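Long-range contact in sensor protein (Bacillus halodurans, PDB 3O5Y), which is the GAF domain of a two-component sensor histidine kinase that probably uses ATP to phosphorylate a histidine and so relay a signal: residues 22-27 / 114-119. Numbering follows the deposited sequence.
With ACT (acetate ion), chain C.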
ATOM      1  N   HIS A  22      -8.470 -11.727   0.270  1.00 41.67           N
ATOM      2  CA  HIS A  22      -7.416 -12.442   1.006  1.00 43.06           C
ATOM      3  C   HIS A  22      -6.113 -11.630   1.113  1.00 42.17           C
ATOM      4  O   HIS A  22      -5.543 -11.239   0.110  1.00 41.36           O
ATOM      5  CB  HIS A  22      -7.146 -13.798   0.338  1.00 45.29           C
ATOM      6  CG  HIS A  22      -5.926 -14.498   0.855  1.00 49.84           C
ATOM      7  ND1 HIS A  22      -5.090 -15.237   0.039  1.00 53.27           N
ATOM      8  CD2 HIS A  22      -5.394 -14.569   2.102  1.00 53.33           C
ATOM      9  CE1 HIS A  22      -4.094 -15.723   0.761  1.00 56.61           C
ATOM     10  NE2 HIS A  22      -4.257 -15.335   2.016  1.00 57.12           N
ATOM     11  N   PHE A  23      -5.661 -11.376   2.334  1.00 40.92           N
ATOM     12  CA  PHE A  23      -4.400 -10.691   2.559  1.00 41.12           C
ATOM     13  C   PHE A  23      -4.025 -10.851   4.014  1.00 42.76           C
ATOM     14  O   PHE A  23      -4.884 -11.130   4.850  1.00 44.23           O
ATOM     15  CB  PHE A  23      -4.500  -9.205   2.223  1.00 40.51           C
ATOM     16  CG  PHE A  23      -5.323  -8.409   3.209  1.00 40.06           C
ATOM     17  CD1 PHE A  23      -6.708  -8.373   3.110  1.00 38.92           C
ATOM     18  CD2 PHE A  23      -4.711  -7.713   4.250  1.00 39.83           C
ATOM     19  CE1 PHE A  23      -7.474  -7.653   4.021  1.00 39.85           C
ATOM     20  CE2 PHE A  23      -5.471  -6.990   5.170  1.00 40.99           C
ATOM     21  CZ  PHE A  23      -6.861  -6.957   5.047  1.00 40.80           C
ATOM     22  N   ASP A  24      -2.754 -10.624   4.329  1.00 43.79           N
ATOM     23  CA  ASP A  24      -2.272 -10.797   5.673  1.00 45.32           C
ATOM     24  C   ASP A  24      -1.849  -9.468   6.281  1.00 45.72           C
ATOM     25  O   ASP A  24      -1.960  -9.285   7.497  1.00 47.69           O
ATOM     26  CB  ASP A  24      -1.116 -11.798   5.683  1.00 47.10           C
ATOM     27  CG  ASP A  24      -1.510 -13.148   5.083  1.00 48.81           C
ATOM     28  OD1 ASP A  24      -0.931 -13.526   4.040  1.00 49.56           O
ATOM     29  OD2 ASP A  24      -2.420 -13.819   5.628  1.00 50.38           O
ATOM     30  N   ARG A  25      -1.390  -8.530   5.452  1.00 44.48           N
ATOM     31  CA  ARG A  25      -0.823  -7.293   5.968  1.00 43.72           C
ATOM     32  C   ARG A  25      -1.104  -6.179   5.005  1.00 42.62           C
ATOM     33  O   ARG A  25      -1.002  -6.373   3.806  1.00 43.25           O
ATOM     34  CB  ARG A  25       0.683  -7.463   6.125  1.00 44.86           C
ATOM     35  CG  ARG A  25       1.354  -6.488   7.066  1.00 45.71           C
ATOM     36  CD  ARG A  25       1.922  -5.330   6.311  1.00 45.85           C
ATOM     37  NE  ARG A  25       2.654  -4.416   7.170  1.00 45.57           N
ATOM     38  CZ  ARG A  25       3.415  -3.436   6.703  1.00 46.34           C
ATOM     39  NH1 ARG A  25       3.534  -3.268   5.385  1.00 45.41           N
ATOM     40  NH2 ARG A  25       4.051  -2.624   7.548  1.00 45.58           N
ATOM     41  N   ILE A  26      -1.476  -5.017   5.520  1.00 42.29           N
ATOM     42  CA  ILE A  26      -1.691  -3.843   4.681  1.00 41.87           C
ATOM     43  C   ILE A  26      -1.008  -2.676   5.331  1.00 41.64           C
ATOM     44  O   ILE A  26      -1.030  -2.542   6.552  1.00 42.51           O
ATOM     45  CB  ILE A  26      -3.194  -3.472   4.525  1.00 42.62           C
ATOM     46  CG1 ILE A  26      -3.959  -4.614   3.892  1.00 44.13           C
ATOM     47  CG2 ILE A  26      -3.372  -2.234   3.643  1.00 43.61           C
ATOM     48  CD1 ILE A  26      -5.018  -4.196   2.900  1.00 47.67           C
ATOM     49  N   SER A  27      -0.414  -1.815   4.523  1.00 40.81           N
ATOM     50  CA  SER A  27       0.022  -0.536   5.035  1.00 40.43           C
ATOM     51  C   SER A  27      -0.474   0.530   4.100  1.00 41.27           C
ATOM     52  O   SER A  27      -0.654   0.297   2.910  1.00 41.08           O
ATOM     53  CB  SER A  27       1.542  -0.459   5.178  1.00 39.58           C
ATOM     54  OG  SER A  27       2.147  -0.488   3.914  1.00 38.96           O
ATOM     55  N   ILE A 114      -0.234  -4.138  -0.187  1.00 38.28           N
ATOM     56  CA  ILE A 114      -0.967  -5.300   0.323  1.00 38.29           C
ATOM     57  C   ILE A 114      -0.092  -6.539   0.223  1.00 38.55           C
ATOM     58  O   ILE A 114       0.389  -6.888  -0.867  1.00 38.11           O
ATOM     59  CB  ILE A 114      -2.318  -5.528  -0.400  1.00 38.59           C
ATOM     60  CG1 ILE A 114      -3.124  -4.226  -0.481  1.00 38.62           C
ATOM     61  CG2 ILE A 114      -3.136  -6.617   0.308  1.00 38.54           C
ATOM     62  CD1 ILE A 114      -4.502  -4.407  -1.013  1.00 38.66           C
ATOM     63  N   GLY A 115       0.132  -7.164   1.376  1.00 38.59           N
ATOM     64  CA  GLY A 115       1.069  -8.259   1.498  1.00 39.48           C
ATOM     65  C   GLY A 115       0.366  -9.577   1.709  1.00 40.07           C
ATOM     66  O   GLY A 115      -0.714  -9.634   2.321  1.00 40.43           O
ATOM     67  N   ARG A 116       0.959 -10.636   1.174  1.00 40.05           N
ATOM     68  CA  ARG A 116       0.513 -12.000   1.501  1.00 40.88           C
ATOM     69  C   ARG A 116       1.696 -12.810   1.972  1.00 41.84           C
ATOM     70  O   ARG A 116       2.816 -12.672   1.438  1.00 41.98           O
ATOM     71  CB  ARG A 116      -0.142 -12.685   0.296  1.00 40.47           C
ATOM     72  CG  ARG A 116      -1.485 -12.121  -0.085  1.00 40.47           C
ATOM     73  CD  ARG A 116      -2.006 -12.711  -1.380  1.00 42.94           C
ATOM     74  NE  ARG A 116      -3.439 -12.433  -1.533  1.00 45.06           N
ATOM     75  CZ  ARG A 116      -4.142 -12.712  -2.625  1.00 47.32           C
ATOM     76  NH1 ARG A 116      -3.538 -13.281  -3.673  1.00 49.48           N
ATOM     77  NH2 ARG A 116      -5.443 -12.422  -2.678  1.00 46.97           N
ATOM     78  N   LYS A 117       1.452 -13.644   2.981  1.00 43.36           N
ATOM     79  CA  LYS A 117       2.476 -14.552   3.517  1.00 44.84           C
ATOM     80  C   LYS A 117       2.691 -15.747   2.603  1.00 44.75           C
ATOM     81  O   LYS A 117       3.799 -16.244   2.494  1.00 46.32           O
ATOM     82  CB  LYS A 117       2.150 -14.986   4.954  1.00 45.67           C
ATOM     83  CG  LYS A 117       2.100 -13.790   5.879  1.00 48.20           C
ATOM     84  CD  LYS A 117       1.850 -14.118   7.351  1.00 53.51           C
ATOM     85  CE  LYS A 117       1.995 -12.813   8.196  1.00 52.94           C
ATOM     86  NZ  LYS A 117       2.176 -13.073   9.663  1.00 55.32           N
ATOM     87  N   GLN A 118       1.639 -16.184   1.933  1.00 44.11           N
ATOM     88  CA  GLN A 118       1.738 -17.279   0.978  1.00 44.71           C
ATOM     89  C   GLN A 118       1.674 -16.692  -0.429  1.00 45.42           C
ATOM     90  O   GLN A 118       0.968 -15.706  -0.676  1.00 44.96           O
ATOM     91  CB  GLN A 118       0.622 -18.296   1.184  1.00 43.83           C
ATOM     92  CG  GLN A 118       0.761 -19.098   2.463  1.00 45.18           C
ATOM     93  CD  GLN A 118      -0.345 -20.127   2.647  1.00 46.36           C
ATOM     94  OE1 GLN A 118      -0.123 -21.327   2.471  1.00 47.72           O
ATOM     95  NE2 GLN A 118      -1.544 -19.661   2.989  1.00 45.83           N
ATOM     96  N   GLN A 119       2.437 -17.274  -1.344  1.00 47.38           N
ATOM     97  CA  GLN A 119       2.509 -16.731  -2.681  1.00 47.86           C
ATOM     98  C   GLN A 119       1.370 -17.230  -3.544  1.00 46.26           C
ATOM     99  O   GLN A 119       1.539 -18.143  -4.352  1.00 46.11           O
ATOM    100  CB  GLN A 119       3.860 -17.033  -3.322  1.00 49.95           C
ATOM    101  CG  GLN A 119       4.865 -15.922  -3.131  1.00 54.00           C
ATOM    102  CD  GLN A 119       5.567 -15.540  -4.422  1.00 58.46           C
ATOM    103  OE1 GLN A 119       4.941 -15.038  -5.377  1.00 58.51           O
ATOM    104  NE2 GLN A 119       6.878 -15.767  -4.460  1.00 59.71           N
TER
HETATM  105  C   ACT C   2       6.037  -0.820   4.894  1.00 45.04           C
HETATM  106  O   ACT C   2       7.208  -0.699   4.412  1.00 45.44           O
HETATM  107  OXT ACT C   2       5.052  -0.815   4.095  1.00 44.20           O
HETATM  108  CH3 ACT C   2       5.862  -0.958   6.371  1.00 44.59           C
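R116 reaches across to the backbone of H22, where two of its nitrogens hold the one carbonyl oxygen: R116 NE lies 2.9 Å from H22 O and R116 NH2 3.0 Å from the same atom, which sits in the guanidinium plane. The side chain runs extended from CG to NE, CD anti about chi2 (173°), past F23 CA. H22 ND1 sits over one face of the guanidinium, displaced toward its rim, the ring and guanidinium planes 22° apart. An alanine in place of R116 would probably leave H22 O without the two donors described here and take away the flat group against H22 ND1, so that the ring is less restrained.

Two residues on, a classic beta bulge sets D24 and R25 opposite the single residue G115. D24 N makes a nearly straight bond to G115 O (3.0 Å), R25 N shares that oxygen weakly, and G115 N returns a bond to R25 O at 2.8 Å. D24 OD1 is held as firmly, taking K117 N on its anti side at 2.6 Å. The tightly packed part is apolar: I114 CG2 fits against F23 CB at 3.5 Å, and I26, side by side with I114, puts its CD1 both against I114 CG1 and over one face of the F23 ring. The solvent side is looser. There the exposed K117 chain merely passes D24 CB, K117 NZ staying 6.2 Å from D24 OD2.

On the other face of the sheet R25 turns away to S46 O and, with S27, to an acetate ion, probably from the crystallisation liquor. Strands 25-32 and 108-116 thus pair antiparallel at the centre of the GAF sheet, flanked by 35-42 and 96-103; L17 of helix 6-20 packs on F23 and I26, and R116 NH1 also hydrogen-bonds I120 O, while R116 meets W122 in a cation-pi contact just before helix 124-142.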